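Local structure of DNA repair protein PprA (Deinococcus deserti, 6MC8) at residues 49-54 with 66-71. The protein binds DNA and acts in the repair of radiation-induced DNA damage, with a probable part in genome segregation and filament formation. The protein carries 2 engineered substitutions. Sequence-based numbering, arbitrary orientation.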
ATOM      1  N   GLN A  49     -16.478 -11.517  27.390  1.00 20.76           N
ATOM      2  CA  GLN A  49     -17.812 -11.859  27.913  1.00 23.95           C
ATOM      3  C   GLN A  49     -18.712 -11.757  26.685  1.00 25.87           C
ATOM      4  O   GLN A  49     -18.955 -10.687  26.234  1.00 29.88           O
ATOM      5  CB  GLN A  49     -18.200 -10.943  29.061  1.00 32.75           C
ATOM      6  CG  GLN A  49     -17.704 -11.415  30.408  1.00 29.26           C
ATOM      7  CD  GLN A  49     -17.888 -10.341  31.427  1.00 36.56           C
ATOM      8  OE1 GLN A  49     -17.695  -9.187  31.134  1.00 44.09           O
ATOM      9  NE2 GLN A  49     -18.278 -10.703  32.626  1.00 36.67           N
ATOM     10  N   SER A  50     -19.197 -12.879  26.187  1.00 29.98           N
ATOM     11  CA  SER A  50     -19.907 -12.926  24.918  1.00 27.58           C
ATOM     12  C   SER A  50     -21.311 -12.353  25.050  1.00 24.08           C
ATOM     13  O   SER A  50     -21.997 -12.564  26.051  1.00 31.78           O
ATOM     14  CB  SER A  50     -19.976 -14.362  24.403  1.00 24.65           C
ATOM     15  OG  SER A  50     -20.644 -14.436  23.162  1.00 26.44           O
ATOM     16  N   ASP A  51     -21.732 -11.622  24.025  1.00 24.06           N
ATOM     17  CA  ASP A  51     -23.037 -10.982  23.995  1.00 27.75           C
ATOM     18  C   ASP A  51     -24.038 -11.705  23.109  1.00 27.75           C
ATOM     19  O   ASP A  51     -25.158 -11.217  22.946  1.00 32.52           O
ATOM     20  CB  ASP A  51     -22.899  -9.532  23.519  1.00 26.84           C
ATOM     21  CG  ASP A  51     -22.223  -8.646  24.533  1.00 26.99           C
ATOM     22  OD1 ASP A  51     -22.363  -8.901  25.741  1.00 31.74           O
ATOM     23  OD2 ASP A  51     -21.550  -7.689  24.122  1.00 30.54           O
ATOM     24  N   VAL A  52     -23.674 -12.860  22.549  1.00 22.84           N
ATOM     25  CA  VAL A  52     -24.463 -13.451  21.471  1.00 28.42           C
ATOM     26  C   VAL A  52     -25.738 -14.086  22.016  1.00 29.21           C
ATOM     27  O   VAL A  52     -26.805 -14.000  21.397  1.00 32.53           O
ATOM     28  CB  VAL A  52     -23.606 -14.461  20.686  1.00 26.16           C
ATOM     29  CG1 VAL A  52     -24.373 -15.022  19.510  1.00 22.42           C
ATOM     30  CG2 VAL A  52     -22.330 -13.809  20.219  1.00 26.92           C
ATOM     31  N   GLN A  53     -25.650 -14.714  23.191  1.00 27.30           N
ATOM     32  CA  GLN A  53     -26.839 -15.270  23.829  1.00 33.18           C
ATOM     33  C   GLN A  53     -27.801 -14.166  24.258  1.00 32.09           C
ATOM     34  O   GLN A  53     -29.023 -14.336  24.187  1.00 36.18           O
ATOM     35  CB  GLN A  53     -26.434 -16.125  25.030  1.00 33.99           C
ATOM     36  CG  GLN A  53     -27.579 -16.872  25.695  1.00 35.91           C
ATOM     37  CD  GLN A  53     -28.177 -17.943  24.808  1.00 43.62           C
ATOM     38  OE1 GLN A  53     -29.241 -17.763  24.223  1.00 41.07           O
ATOM     39  NE2 GLN A  53     -27.499 -19.076  24.719  1.00 45.74           N
ATOM     40  N   ALA A  54     -27.267 -13.019  24.680  1.00 32.94           N
ATOM     41  CA  ALA A  54     -28.121 -11.909  25.085  1.00 33.76           C
ATOM     42  C   ALA A  54     -28.774 -11.242  23.882  1.00 33.39           C
ATOM     43  O   ALA A  54     -29.890 -10.724  23.984  1.00 31.97           O
ATOM     44  CB  ALA A  54     -27.315 -10.893  25.889  1.00 23.89           C
ATOM     45  N   GLU A  66     -24.667 -13.293  13.681  1.00 30.06           N
ATOM     46  CA  GLU A  66     -23.439 -13.724  13.024  1.00 25.39           C
ATOM     47  C   GLU A  66     -22.428 -12.591  12.931  1.00 26.51           C
ATOM     48  O   GLU A  66     -21.221 -12.837  12.855  1.00 26.43           O
ATOM     49  CB  GLU A  66     -23.760 -14.285  11.640  1.00 24.75           C
ATOM     50  CG  GLU A  66     -24.411 -15.654  11.679  1.00 37.17           C
ATOM     51  CD  GLU A  66     -24.907 -16.113  10.328  1.00 36.07           C
ATOM     52  OE1 GLU A  66     -24.908 -15.300   9.386  1.00 39.22           O
ATOM     53  OE2 GLU A  66     -25.300 -17.287  10.212  1.00 34.88           O
ATOM     54  N   ALA A  67     -22.899 -11.345  12.934  1.00 28.21           N
ATOM     55  CA  ALA A  67     -21.981 -10.214  12.985  1.00 31.94           C
ATOM     56  C   ALA A  67     -21.315 -10.113  14.350  1.00 27.15           C
ATOM     57  O   ALA A  67     -20.142  -9.742  14.448  1.00 24.98           O
ATOM     58  CB  ALA A  67     -22.716  -8.920  12.645  1.00 19.27           C
ATOM     59  N   GLN A  68     -22.047 -10.449  15.412  1.00 25.91           N
ATOM     60  CA  GLN A  68     -21.460 -10.437  16.743  1.00 29.38           C
ATOM     61  C   GLN A  68     -20.557 -11.644  16.956  1.00 32.63           C
ATOM     62  O   GLN A  68     -19.544 -11.548  17.655  1.00 37.20           O
ATOM     63  CB  GLN A  68     -22.562 -10.388  17.798  1.00 25.60           C
ATOM     64  CG  GLN A  68     -22.077 -10.206  19.221  1.00 24.50           C
ATOM     65  CD  GLN A  68     -21.443  -8.854  19.448  1.00 26.96           C
ATOM     66  OE1 GLN A  68     -21.887  -7.852  18.903  1.00 33.69           O
ATOM     67  NE2 GLN A  68     -20.415  -8.817  20.279  1.00 26.09           N
ATOM     68  N   LEU A  69     -20.879 -12.762  16.316  1.00 23.46           N
ATOM     69  CA  LEU A  69     -20.049 -13.981  16.409  1.00 27.77           C
ATOM     70  C   LEU A  69     -18.692 -13.729  15.762  1.00 29.49           C
ATOM     71  O   LEU A  69     -17.696 -14.133  16.297  1.00 30.96           O
ATOM     72  CB  LEU A  69     -20.787 -15.146  15.754  1.00 28.47           C
ATOM     73  CG  LEU A  69     -21.900 -15.760  16.584  1.00 25.23           C
ATOM     74  CD1 LEU A  69     -22.572 -16.848  15.811  1.00 31.86           C
ATOM     75  CD2 LEU A  69     -21.364 -16.322  17.855  1.00 26.51           C
ATOM     76  N   THR A  70     -18.721 -13.060  14.632  1.00 25.46           N
ATOM     77  CA  THR A  70     -17.537 -12.665  13.868  1.00 27.71           C
ATOM     78  C   THR A  70     -16.733 -11.645  14.656  1.00 27.84           C
ATOM     79  O   THR A  70     -15.560 -11.709  14.603  1.00 27.59           O
ATOM     80  CB  THR A  70     -17.977 -12.145  12.507  1.00 29.09           C
ATOM     81  OG1 THR A  70     -18.627 -13.253  11.911  1.00 30.36           O
ATOM     82  CG2 THR A  70     -16.841 -11.675  11.640  1.00 20.17           C
ATOM     83  N   GLN A  71     -17.404 -10.722  15.321  1.00 28.17           N
ATOM     84  CA  GLN A  71     -16.705  -9.677  16.083  1.00 26.44           C
ATOM     85  C   GLN A  71     -15.955 -10.323  17.234  1.00 25.73           C
ATOM     86  O   GLN A  71     -14.829  -9.983  17.421  1.00 25.69           O
ATOM     87  CB  GLN A  71     -17.671  -8.577  16.505  1.00 28.22           C
ATOM     88  CG  GLN A  71     -17.063  -7.564  17.452  1.00 29.32           C
ATOM     89  CD  GLN A  71     -17.998  -6.494  17.948  1.00 37.12           C
ATOM     90  OE1 GLN A  71     -18.460  -6.509  19.065  1.00 35.68           O
ATOM     91  NE2 GLN A  71     -18.281  -5.525  17.110  1.00 42.41           N
TER
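Val-52, in the first turn of helix 52-57, sets both methyls against helix 62-80: CG2 touches Gln-68 and Leu-69, CG1 only Leu-69. CG2 of Val-52 meets CD2 of Leu-69 at 3.6 Å, and CG1 reaches the same methyl at 3.7 Å, the two side chains crossing at about a right angle.

Gln-68 passes Val-52 in the opposite sense. Its CB is 4.2 Å from CG2 of Val-52, and its CG, held anti to the backbone N (chi1 -173°), closes to 3.7 Å on that methyl. The chain then bends at chi2 (67°), carrying the amide across Asp-51 at a slant, with NE2 of Gln-68 4.1 Å from CB of Asp-51, a loose contact and not a hydrogen bond; the amide and carboxylate planes are 52° apart. NE2 also donates weakly to OE1 of Gln-71.

Two consecutive helices, 52-57 and 62-80, thus pack through Val-52 across a short connection, in a helical unit with helix 35-43, where Val-52 also touches Leu-36 and Leu-69 touches Phe-39. Ser-50, ahead of the turn into helix 52-57, caps it with OG, which accepts a long, weak bond from N of Val-52 (3.5 Å). Glu-72 ties the segments together: its OE2 accepts from Asp-51 N and Gln-68 NE2, and its OE1 is hydrogen-bonded to Ser-50 OG.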